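Local coordinates for protein RNA polymerase sigma factor SIGMA-28 (FliA) (Aquifex aeolicus, PDB 1RP3) that acts as the flagellar sigma factor, probably directing RNA polymerase to its promoters, and is held inactive by the anti-sigma factor FlgM, at residues Y83-D88 with Y143-E148. Sequence-based numbering, arbitrary orientation.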
ATOM      1  N   TYR A  83      -6.444  -3.507   9.769  1.00 31.19           N
ATOM      2  CA  TYR A  83      -7.264  -2.393  10.199  1.00 33.00           C
ATOM      3  C   TYR A  83      -8.091  -1.824   9.042  1.00 33.38           C
ATOM      4  O   TYR A  83      -9.276  -1.544   9.208  1.00 35.35           O
ATOM      5  CB  TYR A  83      -6.404  -1.297  10.841  1.00 32.53           C
ATOM      6  CG  TYR A  83      -7.050   0.072  10.826  1.00 34.89           C
ATOM      7  CD1 TYR A  83      -8.151   0.352  11.634  1.00 36.00           C
ATOM      8  CD2 TYR A  83      -6.571   1.080   9.993  1.00 34.19           C
ATOM      9  CE1 TYR A  83      -8.759   1.602  11.618  1.00 35.82           C
ATOM     10  CE2 TYR A  83      -7.172   2.328   9.971  1.00 36.83           C
ATOM     11  CZ  TYR A  83      -8.267   2.584  10.784  1.00 37.69           C
ATOM     12  OH  TYR A  83      -8.883   3.820  10.745  1.00 41.06           O
ATOM     13  N   LEU A  84      -7.471  -1.646   7.883  1.00 31.45           N
ATOM     14  CA  LEU A  84      -8.194  -1.101   6.744  1.00 31.64           C
ATOM     15  C   LEU A  84      -9.333  -2.014   6.300  1.00 33.85           C
ATOM     16  O   LEU A  84     -10.386  -1.543   5.883  1.00 32.08           O
ATOM     17  CB  LEU A  84      -7.235  -0.812   5.589  1.00 27.91           C
ATOM     18  CG  LEU A  84      -6.253   0.332   5.846  1.00 28.02           C
ATOM     19  CD1 LEU A  84      -5.149   0.320   4.805  1.00 26.59           C
ATOM     20  CD2 LEU A  84      -7.002   1.653   5.847  1.00 22.92           C
ATOM     21  N   ARG A  85      -9.135  -3.320   6.441  1.00 36.78           N
ATOM     22  CA  ARG A  85     -10.151  -4.292   6.061  1.00 39.19           C
ATOM     23  C   ARG A  85     -11.328  -4.301   7.041  1.00 41.75           C
ATOM     24  O   ARG A  85     -12.428  -4.725   6.695  1.00 44.84           O
ATOM     25  CB  ARG A  85      -9.529  -5.683   5.957  1.00 39.33           C
ATOM     26  CG  ARG A  85     -10.477  -6.772   5.489  1.00 36.90           C
ATOM     27  CD  ARG A  85      -9.722  -8.046   5.159  1.00 34.42           C
ATOM     28  NE  ARG A  85      -9.012  -7.954   3.887  1.00 35.27           N
ATOM     29  CZ  ARG A  85      -7.683  -7.978   3.761  1.00 37.45           C
ATOM     30  NH1 ARG A  85      -6.910  -8.082   4.837  1.00 36.21           N
ATOM     31  NH2 ARG A  85      -7.124  -7.928   2.554  1.00 31.68           N
ATOM     32  N   SER A  86     -11.115  -3.802   8.253  1.00 44.07           N
ATOM     33  CA  SER A  86     -12.192  -3.772   9.240  1.00 46.18           C
ATOM     34  C   SER A  86     -13.113  -2.599   8.948  1.00 47.43           C
ATOM     35  O   SER A  86     -14.151  -2.439   9.596  1.00 49.18           O
ATOM     36  CB  SER A  86     -11.642  -3.686  10.671  1.00 44.47           C
ATOM     37  OG  SER A  86     -11.166  -2.388  10.969  1.00 45.96           O
ATOM     38  N   LEU A  87     -12.712  -1.777   7.978  1.00 49.06           N
ATOM     39  CA  LEU A  87     -13.487  -0.611   7.561  1.00 51.06           C
ATOM     40  C   LEU A  87     -14.549  -0.972   6.528  1.00 52.81           C
ATOM     41  O   LEU A  87     -14.755  -2.148   6.219  1.00 54.81           O
ATOM     42  CB  LEU A  87     -12.568   0.495   7.036  1.00 52.05           C
ATOM     43  CG  LEU A  87     -11.962   1.497   8.027  1.00 51.00           C
ATOM     44  CD1 LEU A  87     -11.838   0.912   9.410  1.00 50.56           C
ATOM     45  CD2 LEU A  87     -10.618   1.937   7.509  1.00 51.05           C
ATOM     46  N   ASP A  88     -15.202   0.044   5.977  1.00 53.55           N
ATOM     47  CA  ASP A  88     -16.288  -0.155   5.021  1.00 54.02           C
ATOM     48  C   ASP A  88     -15.898  -0.194   3.552  1.00 52.84           C
ATOM     49  O   ASP A  88     -16.714   0.134   2.696  1.00 53.05           O
ATOM     50  CB  ASP A  88     -17.327   0.946   5.217  1.00 56.59           C
ATOM     51  CG  ASP A  88     -16.818   2.315   4.772  1.00 60.28           C
ATOM     52  OD1 ASP A  88     -15.607   2.594   4.912  1.00 61.45           O
ATOM     53  OD2 ASP A  88     -17.629   3.115   4.255  1.00 66.25           O
ATOM     54  N   TYR A 143     -10.376  -3.187  -4.326  1.00 34.68           N
ATOM     55  CA  TYR A 143      -9.697  -4.143  -5.189  1.00 37.73           C
ATOM     56  C   TYR A 143      -8.280  -4.399  -4.705  1.00 38.61           C
ATOM     57  O   TYR A 143      -7.709  -5.458  -4.956  1.00 40.30           O
ATOM     58  CB  TYR A 143      -9.711  -3.676  -6.639  1.00 39.05           C
ATOM     59  CG  TYR A 143     -11.097  -3.720  -7.255  1.00 45.50           C
ATOM     60  CD1 TYR A 143     -11.716  -4.942  -7.552  1.00 46.76           C
ATOM     61  CD2 TYR A 143     -11.810  -2.543  -7.502  1.00 45.74           C
ATOM     62  CE1 TYR A 143     -13.009  -4.987  -8.082  1.00 48.80           C
ATOM     63  CE2 TYR A 143     -13.102  -2.579  -8.029  1.00 47.77           C
ATOM     64  CZ  TYR A 143     -13.697  -3.801  -8.316  1.00 48.97           C
ATOM     65  OH  TYR A 143     -14.970  -3.834  -8.845  1.00 50.04           O
ATOM     66  N   ILE A 144      -7.711  -3.428  -4.001  1.00 38.51           N
ATOM     67  CA  ILE A 144      -6.375  -3.596  -3.452  1.00 36.68           C
ATOM     68  C   ILE A 144      -6.480  -4.582  -2.301  1.00 35.84           C
ATOM     69  O   ILE A 144      -5.669  -5.493  -2.184  1.00 33.95           O
ATOM     70  CB  ILE A 144      -5.788  -2.249  -2.981  1.00 36.78           C
ATOM     71  CG1 ILE A 144      -5.250  -1.504  -4.194  1.00 35.57           C
ATOM     72  CG2 ILE A 144      -4.674  -2.450  -1.939  1.00 34.39           C
ATOM     73  CD1 ILE A 144      -4.931  -0.070  -3.926  1.00 39.10           C
ATOM     74  N   LEU A 145      -7.511  -4.419  -1.482  1.00 35.20           N
ATOM     75  CA  LEU A 145      -7.736  -5.301  -0.344  1.00 37.01           C
ATOM     76  C   LEU A 145      -7.923  -6.741  -0.796  1.00 39.31           C
ATOM     77  O   LEU A 145      -7.268  -7.658  -0.286  1.00 40.43           O
ATOM     78  CB  LEU A 145      -8.959  -4.851   0.446  1.00 33.06           C
ATOM     79  CG  LEU A 145      -8.729  -3.661   1.370  1.00 33.59           C
ATOM     80  CD1 LEU A 145     -10.039  -3.188   1.919  1.00 27.82           C
ATOM     81  CD2 LEU A 145      -7.766  -4.040   2.503  1.00 31.24           C
ATOM     82  N   SER A 146      -8.833  -6.936  -1.745  1.00 40.17           N
ATOM     83  CA  SER A 146      -9.095  -8.266  -2.282  1.00 40.19           C
ATOM     84  C   SER A 146      -7.820  -8.906  -2.827  1.00 38.79           C
ATOM     85  O   SER A 146      -7.573 -10.082  -2.603  1.00 40.34           O
ATOM     86  CB  SER A 146     -10.163  -8.203  -3.375  1.00 39.33           C
ATOM     87  OG  SER A 146     -11.407  -7.863  -2.804  1.00 41.01           O
ATOM     88  N   LEU A 147      -7.008  -8.129  -3.530  1.00 37.25           N
ATOM     89  CA  LEU A 147      -5.770  -8.671  -4.059  1.00 38.26           C
ATOM     90  C   LEU A 147      -4.776  -8.969  -2.934  1.00 37.78           C
ATOM     91  O   LEU A 147      -3.987  -9.899  -3.039  1.00 38.32           O
ATOM     92  CB  LEU A 147      -5.152  -7.721  -5.078  1.00 37.79           C
ATOM     93  CG  LEU A 147      -3.908  -8.268  -5.770  1.00 40.90           C
ATOM     94  CD1 LEU A 147      -4.198  -9.669  -6.324  1.00 41.74           C
ATOM     95  CD2 LEU A 147      -3.472  -7.317  -6.884  1.00 40.66           C
ATOM     96  N   GLU A 148      -4.834  -8.188  -1.857  1.00 36.78           N
ATOM     97  CA  GLU A 148      -3.948  -8.374  -0.709  1.00 36.73           C
ATOM     98  C   GLU A 148      -4.257  -9.714  -0.032  1.00 35.70           C
ATOM     99  O   GLU A 148      -3.349 -10.402   0.419  1.00 34.10           O
ATOM    100  CB  GLU A 148      -4.103  -7.214   0.294  1.00 37.26           C
ATOM    101  CG  GLU A 148      -3.030  -7.170   1.399  1.00 37.31           C
ATOM    102  CD  GLU A 148      -3.379  -8.000   2.634  1.00 38.40           C
ATOM    103  OE1 GLU A 148      -4.576  -8.226   2.908  1.00 40.18           O
ATOM    104  OE2 GLU A 148      -2.451  -8.410   3.357  1.00 39.45           O
TER
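Arg-85, near the end of helix 66-85, reaches across to helix 129-158 and joins Glu-148 in a salt bridge. Its NH2 lies 2.6 Å from Glu-148 OE1, in a fairly straight bond (157°) that meets the oxygen nearly along its C-O axis. NH1 adds a weak bond of 3.0 Å to the same OE1, and guanidinium and carboxylate are nearly coplanar. Arginine suits this place because it is long and has several N-H groups: with CG anti to the backbone N (chi1 -177°) the chain first extends, then bends at chi3, bringing the guanidinium up to Leu-145 O and Glu-148 OE1.

A third bond goes to the backbone: NH2 also donates to Leu-145 O at 2.9 Å, less straight (133°), with the oxygen in the guanidinium plane but the donor above the carbonyl plane.

The apolar part belongs to Leu-145, whose branched chain lays CD2 over one guanidinium face, toward its rim, 3.9 Å from Arg-85 NH2, and more loosely against Leu-84 CB. Phe-89 packs on both leucines.

A leucine at Arg-85 would probably leave OE1 and the Leu-145 carbonyl without this donor. A carboxylate suits position 148 because its OE2 pairs with Arg-152, probably offsetting the repulsion between two close arginines while OE1 clamps sigma region 2 to region 3 within the FlgM-bound, inactive conformation.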